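Local coordinates for protein Dot/Icm T4SS effector (Legionella pneumophila, PDB 6VVE) that acts as a kinase effector delivered by the Dot/Icm type IV secretion system and is activated by host inositol hexakisphosphate, at residues A[14-22]-A[130-138]; A[118-128]-A[164-175]. All coordinates share one frame; numbering follows the deposited sequence.

Interaction 1: A[14-22]-A[130-138]; sequences LTPHYLSEP and LGLWNIKNE. With IHP (inositol hexakisphosphate), chain B.
His-17 and Lys-136 meet ring to chain: the lysine methylene CD sits 3.7 Å from the centroid of the imidazole, only 5° off its normal, a CH-pi contact over one face. The extended lysine then carries NZ on to three phosphate oxygens of the inositol hexakisphosphate, including O43 at 2.7 Å, while ND1 of the same His-17 donates to O25. This is the polar, more solvent-exposed side: both residues are partly exposed, and side chains from both segments grip the ligand, which Arg-30 and Lys-87 also hydrogen-bond. Towards the protein interior the packing closes on the buried Tyr-18, Leu-132 and Ile-135. Segment 130-138 contains strand 132-134, an outermost strand of the five-stranded antiparallel sheet of the kinase, and the 3-10 turn 15-17 lies against the segment. Just beyond Asn-134, Ile-135 N donates to His-17 O at 3.1 Å with a nearly straight N-H angle of 169°. The Tyr-18 ring presents CD1 edge-on to Trp-133 O and touches Leu-132 CB at 3.7 Å. Its OH reaches phosphate oxygen O45 at 2.6 Å. Asn-134, with CG anti to the backbone N (chi1 -168°), brings ND2 to that hydroxyl and to phosphate oxygen O35, both weak bonds, its amide plane steeply inclined to the phenol.

Interaction 2: A[118-128]-A[164-175]; sequences FLKYHGIQEHF and EFVLALKELNDA
The chain 118-128 ends helix 102-121, turns through a Schellman motif at Gly-123, whose phi is positive, and passes a 3-10 turn at 125-127, lying along helix 159-174 with its closest CA pair, Ile-124 and Ala-168, 5.9 Å apart. The short Ala-168 side chain is consistent with that approach: its CB meets Ile-124 CG2 at 3.7 Å and also His-127 CD2. Placing Ile-124 CG1 between the backbone N and the carbonyl carbon (chi1 52°) leaves CG2 directed at the alanine methyl, while CD1 runs to Ala-168 O.

Leu-172 divides its methyls between the aromatic residues: CD1 lies 3.8 Å from Phe-118 CE1 and also touches Leu-119, whereas CD2 lies 3.9 Å from Phe-128 CE2. Phe-128 sets its far edge against the helix backbone at Ala-168 O and Leu-169 CA. Just past the C-terminal end of helix 159-174, Phe-118 CZ comes against Ala-175 CB.

In kinase terms, helix 102-121, following strand 91-96 with the ADP-pocket Lys-94, probably corresponds to αC and helix 159-174 to αE, making this the αC-β4 loop packed on αE.

Phe-118 CZ lies 3.6 Å above the His-122 ring, near its centre, and His-122 ND1 donates to Phe-118 O at 2.9 Å, helping to set the imidazole's rotation. Its CD2 edge faces Glu-171 OE2 at 3.3 Å, ring and carboxylate planes 70° apart. His-127 ND1 bonds Val-201 O; its NE2 is 3.7 Å from Glu-164 OE2, without a hydrogen bond.

No hydrogen bond crosses between the segments. Cohesion therefore rests on apolar fit, and the two nearby carboxylates could modestly favour protonated imidazoles.

Along the chain the segments alternate: 14-22 (interaction 1), 118-128 (interaction 2), 130-138 (interaction 1) and 164-175 (interaction 2). The centres lie about 25 Å apart, but only Val-129, which lines the ADP pocket, separates 118-128 from 130-138, and the contacts touch where Leu-130 CD1 packs on Leu-119 CD1 at 3.7 Å. Interaction 1 lies at the edge of the five-stranded sheet, about 21 Å from the centre of the chain; interaction 2, about 7 Å from it, joins the end of helix 102-121 and its following loop to helix 159-174. Through 122-131 that helix is followed by strand 132-134, a possible physical link between activator site and helical lobe.

Interaction 1: A[14-22]-A[130-138]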
# COMPACT_ATOMS: atom_id res chain seq x y z
N LEU A 14 -18.82 -16.34 -1.73
CA LEU A 14 -19.06 -15.37 -0.67
C LEU A 14 -19.37 -13.98 -1.20
O LEU A 14 -19.46 -13.02 -0.41
CB LEU A 14 -17.84 -15.29 0.26
CG LEU A 14 -17.22 -16.61 0.74
CD1 LEU A 14 -16.02 -16.32 1.63
CD2 LEU A 14 -18.23 -17.46 1.47
N THR A 15 -19.53 -13.83 -2.51
CA THR A 15 -19.66 -12.51 -3.11
C THR A 15 -20.74 -11.65 -2.46
O THR A 15 -20.48 -10.46 -2.22
CB THR A 15 -19.93 -12.66 -4.62
OG1 THR A 15 -18.94 -13.51 -5.22
CG2 THR A 15 -19.90 -11.31 -5.31
N PRO A 16 -21.94 -12.16 -2.15
CA PRO A 16 -22.97 -11.29 -1.57
C PRO A 16 -22.56 -10.65 -0.25
O PRO A 16 -23.15 -9.64 0.15
CB PRO A 16 -24.17 -12.23 -1.38
CG PRO A 16 -23.94 -13.35 -2.34
CD PRO A 16 -22.44 -13.53 -2.40
N HIS A 17 -21.57 -11.21 0.44
CA HIS A 17 -21.10 -10.66 1.70
C HIS A 17 -20.07 -9.55 1.52
O HIS A 17 -19.56 -9.04 2.53
CB HIS A 17 -20.50 -11.76 2.57
CG HIS A 17 -21.48 -12.81 2.98
ND1 HIS A 17 -21.10 -14.00 3.56
CD2 HIS A 17 -22.83 -12.86 2.88
CE1 HIS A 17 -22.17 -14.73 3.81
NE2 HIS A 17 -23.23 -14.06 3.41
N TYR A 18 -19.74 -9.18 0.28
CA TYR A 18 -18.66 -8.23 0.05
C TYR A 18 -18.93 -7.28 -1.12
O TYR A 18 -18.55 -6.11 -1.07
CB TYR A 18 -17.35 -9.00 -0.20
CG TYR A 18 -16.83 -9.73 1.02
CD1 TYR A 18 -16.26 -9.03 2.07
CD2 TYR A 18 -16.93 -11.11 1.12
CE1 TYR A 18 -15.79 -9.70 3.21
CE2 TYR A 18 -16.46 -11.78 2.23
CZ TYR A 18 -15.89 -11.07 3.28
OH TYR A 18 -15.44 -11.73 4.40
N LEU A 19 -19.60 -7.77 -2.16
CA LEU A 19 -19.79 -6.99 -3.37
C LEU A 19 -21.26 -6.98 -3.75
O LEU A 19 -22.05 -7.79 -3.29
CB LEU A 19 -18.95 -7.55 -4.53
CG LEU A 19 -17.44 -7.55 -4.34
CD1 LEU A 19 -16.76 -8.38 -5.43
CD2 LEU A 19 -16.90 -6.14 -4.34
N SER A 20 -21.61 -6.04 -4.63
CA SER A 20 -22.96 -5.96 -5.15
C SER A 20 -23.31 -7.23 -5.93
O SER A 20 -22.45 -7.84 -6.58
CB SER A 20 -23.12 -4.74 -6.05
OG SER A 20 -22.10 -4.70 -7.02
N GLU A 21 -24.57 -7.62 -5.86
CA GLU A 21 -25.05 -8.83 -6.49
C GLU A 21 -26.20 -8.51 -7.44
O GLU A 21 -27.08 -7.71 -7.10
CB GLU A 21 -25.54 -9.84 -5.44
CG GLU A 21 -25.19 -11.29 -5.75
CD GLU A 21 -23.69 -11.52 -5.77
OE1 GLU A 21 -23.25 -12.56 -6.31
OE2 GLU A 21 -22.95 -10.66 -5.24
N PRO A 22 -26.22 -9.09 -8.65
CA PRO A 22 -25.19 -9.95 -9.24
C PRO A 22 -23.98 -9.15 -9.72
O PRO A 22 -24.07 -7.93 -9.83
CB PRO A 22 -25.91 -10.62 -10.42
CG PRO A 22 -27.37 -10.43 -10.15
CD PRO A 22 -27.45 -9.10 -9.46
N LEU A 130 -3.87 -5.67 2.24
CA LEU A 130 -5.20 -5.29 1.81
C LEU A 130 -6.23 -6.29 2.35
O LEU A 130 -5.88 -7.34 2.92
CB LEU A 130 -5.28 -5.21 0.29
CG LEU A 130 -4.53 -4.04 -0.34
CD1 LEU A 130 -4.53 -4.13 -1.87
CD2 LEU A 130 -5.14 -2.72 0.11
N GLY A 131 -7.50 -5.96 2.16
CA GLY A 131 -8.57 -6.77 2.71
C GLY A 131 -9.89 -6.33 2.14
O GLY A 131 -9.94 -5.58 1.16
N LEU A 132 -10.98 -6.79 2.76
CA LEU A 132 -12.31 -6.50 2.26
C LEU A 132 -13.25 -6.19 3.42
O LEU A 132 -13.10 -6.73 4.53
CB LEU A 132 -12.88 -7.67 1.45
CG LEU A 132 -12.05 -8.11 0.25
CD1 LEU A 132 -12.61 -9.41 -0.33
CD2 LEU A 132 -12.01 -7.02 -0.81
N TRP A 133 -14.22 -5.32 3.15
CA TRP A 133 -15.24 -4.95 4.12
C TRP A 133 -16.39 -5.95 4.03
O TRP A 133 -17.00 -6.11 2.97
CB TRP A 133 -15.75 -3.54 3.86
CG TRP A 133 -14.77 -2.47 4.21
CD1 TRP A 133 -13.93 -1.81 3.35
CD2 TRP A 133 -14.51 -1.93 5.51
NE1 TRP A 133 -13.18 -0.89 4.04
CE2 TRP A 133 -13.52 -0.94 5.36
CE3 TRP A 133 -15.03 -2.18 6.78
CZ2 TRP A 133 -13.03 -0.21 6.44
CZ3 TRP A 133 -14.55 -1.45 7.85
CH2 TRP A 133 -13.56 -0.47 7.67
N ASN A 134 -16.67 -6.62 5.14
CA ASN A 134 -17.81 -7.53 5.22
C ASN A 134 -19.07 -6.72 5.49
O ASN A 134 -19.13 -5.95 6.47
CB ASN A 134 -17.58 -8.56 6.32
CG ASN A 134 -18.59 -9.70 6.26
OD1 ASN A 134 -19.78 -9.51 6.49
ND2 ASN A 134 -18.11 -10.90 5.94
N ILE A 135 -20.08 -6.89 4.64
CA ILE A 135 -21.24 -6.02 4.67
C ILE A 135 -22.54 -6.82 4.70
O ILE A 135 -23.61 -6.28 4.38
CB ILE A 135 -21.23 -5.08 3.45
CG1 ILE A 135 -21.31 -5.90 2.16
CG2 ILE A 135 -19.98 -4.22 3.46
CD1 ILE A 135 -21.16 -5.10 0.90
N LYS A 136 -22.47 -8.09 5.09
CA LYS A 136 -23.69 -8.89 5.12
C LYS A 136 -24.66 -8.36 6.17
O LYS A 136 -25.87 -8.56 6.06
CB LYS A 136 -23.36 -10.36 5.38
CG LYS A 136 -22.74 -10.68 6.73
CD LYS A 136 -22.11 -12.07 6.70
CE LYS A 136 -21.54 -12.47 8.05
NZ LYS A 136 -20.91 -13.82 8.02
N ASN A 137 -24.15 -7.67 7.20
CA ASN A 137 -24.96 -6.87 8.11
C ASN A 137 -24.52 -5.42 7.94
O ASN A 137 -23.40 -5.05 8.31
CB ASN A 137 -24.79 -7.32 9.57
CG ASN A 137 -25.69 -6.54 10.53
OD1 ASN A 137 -26.04 -5.39 10.28
ND2 ASN A 137 -26.05 -7.18 11.64
N GLU A 138 -25.39 -4.59 7.36
CA GLU A 138 -25.04 -3.20 7.08
C GLU A 138 -24.76 -2.41 8.36
O GLU A 138 -24.09 -1.37 8.29
CB GLU A 138 -26.16 -2.53 6.27
CG GLU A 138 -26.14 -1.01 6.24
CD GLU A 138 -24.83 -0.43 5.71
OE1 GLU A 138 -24.00 -1.21 5.20
OE2 GLU A 138 -24.64 0.80 5.81
C1 IHP B . -15.46 -17.27 9.24
C2 IHP B . -16.61 -18.02 9.93
C3 IHP B . -17.95 -17.32 9.71
C4 IHP B . -18.24 -17.14 8.22
C5 IHP B . -17.14 -16.28 7.57
C6 IHP B . -15.75 -16.89 7.78
O11 IHP B . -14.32 -18.10 9.24
P1 IHP B . -13.07 -17.72 10.23
O21 IHP B . -11.77 -17.86 9.48
O31 IHP B . -13.23 -16.31 10.74
O41 IHP B . -13.07 -18.68 11.42
O12 IHP B . -16.33 -18.08 11.31
P2 IHP B . -16.37 -19.54 12.07
O22 IHP B . -16.54 -20.64 11.06
O32 IHP B . -15.09 -19.73 12.83
O42 IHP B . -17.54 -19.55 13.03
O13 IHP B . -17.87 -16.05 10.30
P3 IHP B . -19.11 -15.48 11.22
O23 IHP B . -20.08 -16.60 11.53
O33 IHP B . -18.53 -14.91 12.51
O43 IHP B . -19.84 -14.37 10.48
O14 IHP B . -19.47 -16.52 8.04
P4 IHP B . -20.53 -17.21 6.98
O24 IHP B . -20.89 -18.60 7.44
O34 IHP B . -19.85 -17.31 5.62
O44 IHP B . -21.78 -16.37 6.88
O15 IHP B . -17.37 -16.19 6.20
P5 IHP B . -17.81 -14.74 5.57
O25 IHP B . -18.75 -14.96 4.40
O35 IHP B . -18.50 -13.90 6.61
O45 IHP B . -16.56 -14.02 5.09
O16 IHP B . -14.78 -15.95 7.39
P6 IHP B . -13.87 -16.24 6.04
O26 IHP B . -12.41 -16.05 6.36
O36 IHP B . -14.11 -17.65 5.56
O46 IHP B . -14.30 -15.26 4.96

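Interaction 2: A[118-128]-A[164-175]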
# COMPACT_ATOMS: atom_id res chain seq x y z
N PHE A 118 -3.28 -5.25 -9.29
CA PHE A 118 -2.11 -4.46 -9.64
C PHE A 118 -0.88 -4.93 -8.87
O PHE A 118 0.19 -5.15 -9.45
CB PHE A 118 -2.37 -2.97 -9.36
CG PHE A 118 -1.15 -2.10 -9.54
CD1 PHE A 118 -0.24 -1.95 -8.50
CD2 PHE A 118 -0.92 -1.45 -10.73
CE1 PHE A 118 0.88 -1.16 -8.66
CE2 PHE A 118 0.21 -0.66 -10.90
CZ PHE A 118 1.10 -0.51 -9.86
N LEU A 119 -1.03 -5.11 -7.55
CA LEU A 119 0.09 -5.56 -6.74
C LEU A 119 0.61 -6.91 -7.20
O LEU A 119 1.83 -7.11 -7.31
CB LEU A 119 -0.32 -5.62 -5.26
CG LEU A 119 -0.67 -4.30 -4.59
CD1 LEU A 119 -1.12 -4.55 -3.13
CD2 LEU A 119 0.48 -3.33 -4.63
N LYS A 120 -0.30 -7.84 -7.50
CA LYS A 120 0.13 -9.15 -7.98
C LYS A 120 0.89 -9.04 -9.29
O LYS A 120 1.96 -9.65 -9.45
CB LYS A 120 -1.09 -10.08 -8.14
CG LYS A 120 -0.74 -11.45 -8.69
CD LYS A 120 -1.96 -12.34 -8.79
CE LYS A 120 -1.64 -13.63 -9.55
NZ LYS A 120 -2.75 -14.61 -9.50
N TYR A 121 0.36 -8.27 -10.24
CA TYR A 121 0.99 -8.14 -11.54
C TYR A 121 2.31 -7.38 -11.50
O TYR A 121 3.01 -7.33 -12.52
CB TYR A 121 0.03 -7.44 -12.51
CG TYR A 121 -1.25 -8.23 -12.78
CD1 TYR A 121 -1.30 -9.59 -12.54
CD2 TYR A 121 -2.39 -7.61 -13.27
CE1 TYR A 121 -2.46 -10.32 -12.79
CE2 TYR A 121 -3.54 -8.32 -13.53
CZ TYR A 121 -3.58 -9.67 -13.29
OH TYR A 121 -4.72 -10.39 -13.53
N HIS A 122 2.67 -6.80 -10.35
CA HIS A 122 3.99 -6.21 -10.15
C HIS A 122 4.82 -6.96 -9.11
O HIS A 122 5.93 -6.52 -8.80
CB HIS A 122 3.84 -4.75 -9.74
CG HIS A 122 3.30 -3.87 -10.82
ND1 HIS A 122 2.02 -4.02 -11.33
CD2 HIS A 122 3.86 -2.85 -11.51
CE1 HIS A 122 1.82 -3.12 -12.27
NE2 HIS A 122 2.92 -2.40 -12.41
N GLY A 123 4.32 -8.08 -8.59
CA GLY A 123 5.07 -8.87 -7.63
C GLY A 123 5.41 -8.14 -6.34
O GLY A 123 6.51 -8.31 -5.82
N ILE A 124 4.47 -7.35 -5.82
CA ILE A 124 4.71 -6.59 -4.60
C ILE A 124 3.53 -6.72 -3.64
O ILE A 124 3.43 -5.96 -2.66
CB ILE A 124 4.98 -5.11 -4.92
CG1 ILE A 124 3.88 -4.54 -5.83
CG2 ILE A 124 6.34 -4.94 -5.58
CD1 ILE A 124 3.96 -3.05 -6.01
N GLN A 125 2.64 -7.68 -3.89
CA GLN A 125 1.48 -7.85 -3.02
C GLN A 125 1.90 -8.11 -1.58
O GLN A 125 1.21 -7.68 -0.64
CB GLN A 125 0.60 -9.00 -3.53
CG GLN A 125 -0.65 -9.23 -2.69
CD GLN A 125 -1.52 -10.35 -3.23
OE1 GLN A 125 -1.35 -10.82 -4.36
NE2 GLN A 125 -2.46 -10.80 -2.41
N GLU A 126 3.01 -8.80 -1.37
CA GLU A 126 3.42 -9.20 -0.03
C GLU A 126 3.72 -8.02 0.88
O GLU A 126 3.71 -8.17 2.10
CB GLU A 126 4.65 -10.12 -0.11
CG GLU A 126 5.87 -9.47 -0.78
CD GLU A 126 6.09 -9.96 -2.20
OE1 GLU A 126 5.10 -10.15 -2.94
OE2 GLU A 126 7.27 -10.15 -2.57
N HIS A 127 4.01 -6.85 0.31
CA HIS A 127 4.41 -5.68 1.09
C HIS A 127 3.24 -4.83 1.56
O HIS A 127 3.44 -3.86 2.29
CB HIS A 127 5.36 -4.80 0.27
CG HIS A 127 6.70 -5.42 0.02
ND1 HIS A 127 7.69 -5.48 0.99
CD2 HIS A 127 7.23 -6.00 -1.08
CE1 HIS A 127 8.76 -6.07 0.49
NE2 HIS A 127 8.51 -6.41 -0.76
N PHE A 128 2.02 -5.17 1.16
CA PHE A 128 0.84 -4.39 1.50
C PHE A 128 -0.24 -5.31 2.03
O PHE A 128 -0.44 -6.42 1.51
CB PHE A 128 0.32 -3.62 0.27
CG PHE A 128 1.37 -2.77 -0.39
CD1 PHE A 128 2.23 -3.33 -1.33
CD2 PHE A 128 1.51 -1.43 -0.08
CE1 PHE A 128 3.21 -2.56 -1.94
CE2 PHE A 128 2.49 -0.66 -0.69
CZ PHE A 128 3.34 -1.23 -1.62
N GLU A 164 13.75 -2.81 0.30
CA GLU A 164 12.86 -3.55 -0.57
C GLU A 164 11.43 -3.02 -0.48
O GLU A 164 10.72 -2.95 -1.50
CB GLU A 164 12.90 -5.04 -0.21
CG GLU A 164 12.14 -5.93 -1.18
CD GLU A 164 12.21 -7.40 -0.81
OE1 GLU A 164 12.88 -7.74 0.19
OE2 GLU A 164 11.59 -8.22 -1.52
N PHE A 165 10.99 -2.63 0.71
CA PHE A 165 9.66 -2.05 0.83
C PHE A 165 9.56 -0.72 0.09
O PHE A 165 8.57 -0.46 -0.60
CB PHE A 165 9.28 -1.84 2.29
CG PHE A 165 8.03 -1.03 2.47
CD1 PHE A 165 6.78 -1.62 2.39
CD2 PHE A 165 8.11 0.35 2.67
CE1 PHE A 165 5.63 -0.86 2.54
CE2 PHE A 165 6.97 1.11 2.81
CZ PHE A 165 5.73 0.51 2.75
N VAL A 166 10.58 0.13 0.23
CA VAL A 166 10.56 1.44 -0.40
C VAL A 166 10.47 1.31 -1.92
O VAL A 166 9.69 2.01 -2.58
CB VAL A 166 11.79 2.26 0.02
CG1 VAL A 166 12.01 3.42 -0.92
CG2 VAL A 166 11.62 2.76 1.45
N LEU A 167 11.28 0.41 -2.50
CA LEU A 167 11.24 0.21 -3.95
C LEU A 167 9.89 -0.35 -4.38
O LEU A 167 9.38 -0.02 -5.46
CB LEU A 167 12.37 -0.72 -4.38
CG LEU A 167 13.79 -0.17 -4.20
CD1 LEU A 167 14.81 -1.23 -4.55
CD2 LEU A 167 13.99 1.09 -5.03
N ALA A 168 9.29 -1.20 -3.55
CA ALA A 168 7.93 -1.67 -3.85
C ALA A 168 6.93 -0.52 -3.80
O ALA A 168 6.03 -0.42 -4.65
CB ALA A 168 7.53 -2.78 -2.88
N LEU A 169 7.07 0.36 -2.80
CA LEU A 169 6.17 1.51 -2.71
C LEU A 169 6.39 2.46 -3.89
O LEU A 169 5.42 3.06 -4.39
CB LEU A 169 6.38 2.23 -1.39
CG LEU A 169 5.54 3.48 -1.14
CD1 LEU A 169 4.06 3.15 -1.23
CD2 LEU A 169 5.88 4.09 0.22
N LYS A 170 7.64 2.60 -4.34
CA LYS A 170 7.91 3.44 -5.50
C LYS A 170 7.22 2.91 -6.74
O LYS A 170 6.66 3.68 -7.54
CB LYS A 170 9.41 3.54 -5.74
CG LYS A 170 9.80 4.44 -6.91
CD LYS A 170 11.30 4.41 -7.15
CE LYS A 170 11.69 5.32 -8.30
NZ LYS A 170 10.97 4.99 -9.56
N GLU A 171 7.25 1.59 -6.94
CA GLU A 171 6.52 0.98 -8.05
C GLU A 171 5.04 1.34 -7.97
O GLU A 171 4.40 1.63 -8.98
CB GLU A 171 6.72 -0.53 -8.03
CG GLU A 171 6.63 -1.20 -9.39
CD GLU A 171 7.12 -2.64 -9.36
OE1 GLU A 171 7.67 -3.07 -8.32
OE2 GLU A 171 6.96 -3.34 -10.39
N LEU A 172 4.49 1.35 -6.75
CA LEU A 172 3.12 1.78 -6.56
C LEU A 172 2.95 3.26 -6.92
O LEU A 172 2.06 3.63 -7.70
CB LEU A 172 2.71 1.53 -5.11
CG LEU A 172 1.23 1.71 -4.76
CD1 LEU A 172 0.42 0.54 -5.29
CD2 LEU A 172 1.06 1.86 -3.25
N ASN A 173 3.82 4.11 -6.38
CA ASN A 173 3.71 5.54 -6.64
C ASN A 173 3.89 5.85 -8.12
O ASN A 173 3.19 6.70 -8.68
CB ASN A 173 4.75 6.32 -5.82
CG ASN A 173 4.59 6.12 -4.31
OD1 ASN A 173 5.54 6.28 -3.55
ND2 ASN A 173 3.37 5.77 -3.87
N ASP A 174 4.84 5.16 -8.78
CA ASP A 174 5.07 5.41 -10.20
C ASP A 174 3.81 5.21 -11.03
O ASP A 174 3.66 5.82 -12.10
CB ASP A 174 6.19 4.51 -10.73
CG ASP A 174 7.56 4.93 -10.23
OD1 ASP A 174 7.67 6.02 -9.63
OD2 ASP A 174 8.53 4.17 -10.43
N ALA A 175 2.90 4.36 -10.56
CA ALA A 175 1.66 4.06 -11.25
C ALA A 175 0.49 4.96 -10.85
O ALA A 175 -0.63 4.79 -11.38
CB ALA A 175 1.27 2.59 -11.00